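Long-range contact in glycosyl hydrolase family 2, TIM barrel domain protein (Faecalibacterium prausnitzii A2-165, PDB 6ED2), which probably hydrolyses beta-glucuronides as a gut bacterial beta-glucuronidase of glycosyl hydrolase family 2: residues A[27-39]-A[284-296]. Sequence-based numbering, arbitrary orientation.
Sequences SLLYPRATTTRRL and GSAVVDEYLDRIG
Arg37 grips the Asp289 carboxylate side-on, NE to OD1 at 3.0 Å and NH2 to OD2 at 2.8 Å, both on syn lone pairs with the two planes 19° apart. Its extended chain, chi2 and chi3 near 180°, carries the guanidinium across to the strand, where Tyr291 CD1 lies over one guanidinium face, offset towards the rim. Val210 O takes Arg37 NH2 and Val210 N meets Asp289 OD2. A leucine in place of Arg37 would probably leave the buried Asp289 charge without its mate. Tyr291 is packed just as closely: Leu29 CD1 sits 3.9 Å above its ring centre (CH-pi), while Tyr291 OH donates to Tyr30 O (2.6 Å), on a lone pair in the carbonyl plane. The lead-in to the sugar-binding domain's strand 38-51 is thus fastened to 286-295, within this chain an edge strand of the four-stranded sheet carrying magnesium ligands Thr239 and Glu241, in the immunoglobulin-like beta-sandwich domain usual in family 2. An ST turn at Thr34 presents three hydroxyls: Thr34 OG1 donates to Glu290 O, Thr36 OG1 accepts from Glu290 N (2.8 Å), and Thr35 N and OG1 reach Glu290 OE1 from one carboxylate face; OE2 pairs with Arg280. Looser is the Arg32 end, where Arg32 and Asp293 are partly exposed: Arg32 NH2 stands 3.6 Å from Asp293 OD1 in a long salt bridge, planes 57° apart, and a water links Tyr30 N weakly to Asp293 OD2, itself bonded to Tyr213.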
loop_
_atom_site.group_PDB
_atom_site.type_symbol
_atom_site.label_atom_id
_atom_site.label_comp_id
_atom_site.label_asym_id
_atom_site.label_seq_id
_atom_site.Cartn_x
_atom_site.Cartn_y
_atom_site.Cartn_z
ATOM N N SER A 27 45.718 -17.336 4.588
ATOM C CA SER A 27 45.685 -15.965 5.080
ATOM C C SER A 27 44.298 -15.390 4.836
ATOM O O SER A 27 43.788 -15.469 3.720
ATOM C CB SER A 27 46.737 -15.099 4.381
ATOM O OG SER A 27 46.659 -13.770 4.876
ATOM N N LEU A 28 43.706 -14.791 5.862
ATOM C CA LEU A 28 42.387 -14.183 5.734
ATOM C C LEU A 28 42.461 -12.657 5.780
ATOM O O LEU A 28 41.438 -11.987 5.980
ATOM C CB LEU A 28 41.449 -14.736 6.819
ATOM C CG LEU A 28 40.978 -16.165 6.525
ATOM C CD1 LEU A 28 42.029 -17.174 6.897
ATOM C CD2 LEU A 28 39.695 -16.477 7.256
ATOM N N LEU A 29 43.655 -12.097 5.625
ATOM C CA LEU A 29 43.812 -10.655 5.503
ATOM C C LEU A 29 43.046 -10.110 4.294
ATOM O O LEU A 29 43.040 -10.705 3.213
ATOM C CB LEU A 29 45.297 -10.314 5.380
ATOM C CG LEU A 29 46.136 -10.628 6.620
ATOM C CD1 LEU A 29 47.619 -10.331 6.376
ATOM C CD2 LEU A 29 45.600 -9.837 7.815
ATOM N N TYR A 30 42.398 -8.975 4.480
ATOM C CA TYR A 30 41.716 -8.339 3.370
ATOM C C TYR A 30 42.731 -7.978 2.284
ATOM O O TYR A 30 43.792 -7.412 2.600
ATOM C CB TYR A 30 40.976 -7.083 3.835
ATOM C CG TYR A 30 40.006 -6.596 2.790
ATOM C CD1 TYR A 30 38.812 -7.262 2.572
ATOM C CD2 TYR A 30 40.307 -5.510 1.986
ATOM C CE1 TYR A 30 37.924 -6.836 1.616
ATOM C CE2 TYR A 30 39.423 -5.079 1.023
ATOM C CZ TYR A 30 38.240 -5.745 0.845
ATOM O OH TYR A 30 37.355 -5.335 -0.112
ATOM N N PRO A 31 42.447 -8.268 1.013
ATOM C CA PRO A 31 43.431 -8.000 -0.046
ATOM C C PRO A 31 43.737 -6.514 -0.151
ATOM O O PRO A 31 42.849 -5.666 -0.046
ATOM C CB PRO A 31 42.748 -8.526 -1.312
ATOM C CG PRO A 31 41.686 -9.449 -0.831
ATOM C CD PRO A 31 41.219 -8.881 0.478
ATOM N N ARG A 32 45.019 -6.201 -0.326
ATOM C CA ARG A 32 45.486 -4.821 -0.328
ATOM C C ARG A 32 46.496 -4.624 -1.450
ATOM O O ARG A 32 47.304 -5.515 -1.740
ATOM C CB ARG A 32 46.131 -4.427 1.016
ATOM C CG ARG A 32 45.197 -4.443 2.232
ATOM C CD ARG A 32 44.268 -3.226 2.289
ATOM N NE ARG A 32 43.471 -3.221 3.517
ATOM C CZ ARG A 32 42.266 -2.667 3.627
ATOM N NH1 ARG A 32 41.705 -2.061 2.582
ATOM N NH2 ARG A 32 41.615 -2.716 4.785
ATOM N N ALA A 33 46.421 -3.463 -2.102
ATOM C CA ALA A 33 47.508 -2.998 -2.951
ATOM C C ALA A 33 48.538 -2.311 -2.065
ATOM O O ALA A 33 48.189 -1.445 -1.253
ATOM C CB ALA A 33 46.990 -2.030 -4.021
ATOM N N THR A 34 49.803 -2.707 -2.197
ATOM C CA THR A 34 50.864 -2.162 -1.354
ATOM C C THR A 34 52.119 -1.982 -2.199
ATOM O O THR A 34 52.157 -2.341 -3.379
ATOM C CB THR A 34 51.170 -3.084 -0.151
ATOM O OG1 THR A 34 51.880 -4.246 -0.612
ATOM C CG2 THR A 34 49.884 -3.536 0.564
ATOM N N THR A 35 53.168 -1.458 -1.567
ATOM C CA THR A 35 54.490 -1.396 -2.169
ATOM C C THR A 35 54.833 -2.674 -2.921
ATOM O O THR A 35 55.418 -2.615 -4.009
ATOM C CB THR A 35 55.530 -1.139 -1.085
ATOM O OG1 THR A 35 55.337 0.176 -0.558
ATOM C CG2 THR A 35 56.937 -1.261 -1.650
ATOM N N THR A 36 54.434 -3.832 -2.367
ATOM C CA THR A 36 54.846 -5.133 -2.879
ATOM C C THR A 36 53.711 -6.004 -3.390
ATOM O O THR A 36 53.981 -7.082 -3.940
ATOM C CB THR A 36 55.573 -5.927 -1.786
ATOM O OG1 THR A 36 54.674 -6.108 -0.689
ATOM C CG2 THR A 36 56.802 -5.175 -1.288
ATOM N N ARG A 37 52.461 -5.612 -3.197
ATOM C CA ARG A 37 51.332 -6.444 -3.595
ATOM C C ARG A 37 50.522 -5.740 -4.672
ATOM O O ARG A 37 50.227 -4.544 -4.560
ATOM C CB ARG A 37 50.446 -6.767 -2.393
ATOM C CG ARG A 37 51.185 -7.540 -1.280
ATOM C CD ARG A 37 50.246 -7.861 -0.115
ATOM N NE ARG A 37 50.929 -8.579 0.966
ATOM C CZ ARG A 37 50.327 -9.454 1.767
ATOM N NH1 ARG A 37 49.029 -9.717 1.604
ATOM N NH2 ARG A 37 51.017 -10.069 2.726
ATOM N N ARG A 38 50.167 -6.481 -5.706
ATOM C CA ARG A 38 49.266 -5.993 -6.737
ATOM C C ARG A 38 47.874 -6.549 -6.485
ATOM O O ARG A 38 47.711 -7.635 -5.917
ATOM C CB ARG A 38 49.760 -6.389 -8.127
ATOM C CG ARG A 38 51.194 -5.970 -8.390
ATOM C CD ARG A 38 51.417 -4.517 -8.040
ATOM N NE ARG A 38 52.833 -4.134 -8.149
ATOM C CZ ARG A 38 53.561 -3.577 -7.176
ATOM N NH1 ARG A 38 53.023 -3.319 -5.983
ATOM N NH2 ARG A 38 54.835 -3.262 -7.398
ATOM N N LEU A 39 46.869 -5.792 -6.917
ATOM C CA LEU A 39 45.476 -6.117 -6.639
ATOM C C LEU A 39 44.617 -5.730 -7.837
ATOM O O LEU A 39 44.603 -4.565 -8.247
ATOM C CB LEU A 39 45.007 -5.389 -5.375
ATOM C CG LEU A 39 43.578 -5.713 -4.938
ATOM C CD1 LEU A 39 43.443 -7.198 -4.699
ATOM C CD2 LEU A 39 43.197 -4.914 -3.709
ATOM N N GLY A 284 67.800 -7.402 3.894
ATOM C CA GLY A 284 68.750 -6.310 3.844
ATOM C C GLY A 284 68.013 -4.991 3.898
ATOM O O GLY A 284 67.210 -4.733 4.799
ATOM N N SER A 285 68.269 -4.141 2.914
ATOM C CA SER A 285 67.595 -2.859 2.811
ATOM C C SER A 285 66.408 -2.900 1.858
ATOM O O SER A 285 65.711 -1.889 1.713
ATOM C CB SER A 285 68.583 -1.790 2.356
ATOM O OG SER A 285 69.226 -2.226 1.170
ATOM N N ALA A 286 66.165 -4.031 1.200
ATOM C CA ALA A 286 65.008 -4.138 0.328
ATOM C C ALA A 286 63.769 -4.528 1.131
ATOM O O ALA A 286 63.849 -5.265 2.116
ATOM C CB ALA A 286 65.265 -5.163 -0.769
ATOM N N VAL A 287 62.617 -4.012 0.713
ATOM C CA VAL A 287 61.336 -4.414 1.280
ATOM C C VAL A 287 60.831 -5.616 0.492
ATOM O O VAL A 287 60.591 -5.514 -0.713
ATOM C CB VAL A 287 60.319 -3.265 1.233
ATOM C CG1 VAL A 287 58.962 -3.720 1.813
ATOM C CG2 VAL A 287 60.855 -2.067 1.979
ATOM N N VAL A 288 60.664 -6.762 1.157
ATOM C CA VAL A 288 60.179 -7.930 0.423
ATOM C C VAL A 288 58.659 -8.061 0.486
ATOM O O VAL A 288 58.060 -8.655 -0.414
ATOM C CB VAL A 288 60.890 -9.214 0.903
ATOM C CG1 VAL A 288 62.013 -8.887 1.869
ATOM C CG2 VAL A 288 59.918 -10.267 1.507
ATOM N N ASP A 289 58.013 -7.513 1.506
ATOM C CA ASP A 289 56.556 -7.533 1.532
ATOM C C ASP A 289 56.092 -6.395 2.416
ATOM O O ASP A 289 56.795 -5.979 3.343
ATOM C CB ASP A 289 55.972 -8.853 2.050
ATOM C CG ASP A 289 54.444 -8.893 1.940
ATOM O OD1 ASP A 289 53.912 -8.429 0.902
ATOM O OD2 ASP A 289 53.765 -9.368 2.890
ATOM N N GLU A 290 54.910 -5.882 2.108
ATOM C CA GLU A 290 54.325 -4.842 2.935
ATOM C C GLU A 290 52.831 -5.087 3.016
ATOM O O GLU A 290 52.183 -5.341 1.997
ATOM C CB GLU A 290 54.616 -3.452 2.381
ATOM C CG GLU A 290 53.715 -2.384 2.944
ATOM C CD GLU A 290 53.982 -1.040 2.311
ATOM O OE1 GLU A 290 53.441 -0.779 1.211
ATOM O OE2 GLU A 290 54.769 -0.269 2.898
ATOM N N TYR A 291 52.303 -5.071 4.232
ATOM C CA TYR A 291 50.874 -5.156 4.448
ATOM C C TYR A 291 50.436 -3.893 5.160
ATOM O O TYR A 291 51.195 -3.310 5.932
ATOM C CB TYR A 291 50.447 -6.402 5.253
ATOM C CG TYR A 291 48.949 -6.581 5.180
ATOM C CD1 TYR A 291 48.334 -7.043 4.007
ATOM C CD2 TYR A 291 48.136 -6.218 6.252
ATOM C CE1 TYR A 291 46.952 -7.167 3.927
ATOM C CE2 TYR A 291 46.752 -6.327 6.176
ATOM C CZ TYR A 291 46.166 -6.799 5.016
ATOM O OH TYR A 291 44.793 -6.917 4.956
ATOM N N LEU A 292 49.228 -3.445 4.834
ATOM C CA LEU A 292 48.695 -2.173 5.292
ATOM C C LEU A 292 47.284 -2.378 5.825
ATOM O O LEU A 292 46.477 -3.083 5.223
ATOM C CB LEU A 292 48.680 -1.141 4.155
ATOM C CG LEU A 292 50.010 -0.808 3.475
ATOM C CD1 LEU A 292 49.751 -0.095 2.143
ATOM C CD2 LEU A 292 50.873 0.062 4.382
ATOM N N ASP A 293 46.987 -1.760 6.955
ATOM C CA ASP A 293 45.668 -1.908 7.542
ATOM C C ASP A 293 45.432 -0.699 8.430
ATOM O O ASP A 293 46.306 0.160 8.601
ATOM C CB ASP A 293 45.545 -3.233 8.309
ATOM C CG ASP A 293 44.104 -3.743 8.403
ATOM O OD1 ASP A 293 43.153 -2.992 8.054
ATOM O OD2 ASP A 293 43.931 -4.902 8.863
ATOM N N ARG A 294 44.216 -0.612 8.945
ATOM C CA ARG A 294 43.840 0.444 9.870
ATOM C C ARG A 294 43.269 -0.209 11.112
ATOM O O ARG A 294 42.492 -1.165 11.010
ATOM C CB ARG A 294 42.841 1.387 9.235
ATOM C CG ARG A 294 43.367 1.970 7.941
ATOM C CD ARG A 294 42.309 2.762 7.231
ATOM N NE ARG A 294 42.107 4.075 7.829
ATOM C CZ ARG A 294 40.921 4.678 7.884
ATOM N NH1 ARG A 294 39.837 4.060 7.388
ATOM N NH2 ARG A 294 40.815 5.879 8.446
ATOM N N ILE A 295 43.685 0.281 12.278
ATOM C CA ILE A 295 43.288 -0.302 13.547
ATOM C C ILE A 295 42.809 0.810 14.465
ATOM O O ILE A 295 43.192 1.973 14.331
ATOM C CB ILE A 295 44.436 -1.080 14.219
ATOM C CG1 ILE A 295 45.581 -0.127 14.552
ATOM C CG2 ILE A 295 44.902 -2.213 13.350
ATOM C CD1 ILE A 295 46.836 -0.841 15.052
ATOM N N GLY A 296 41.967 0.437 15.409
ATOM C CA GLY A 296 41.489 1.358 16.423
ATOM C C GLY A 296 41.978 0.903 17.781
ATOM O O GLY A 296 42.034 -0.297 18.058
HETATM O O HOH W 1 42.659 -7.506 7.221
#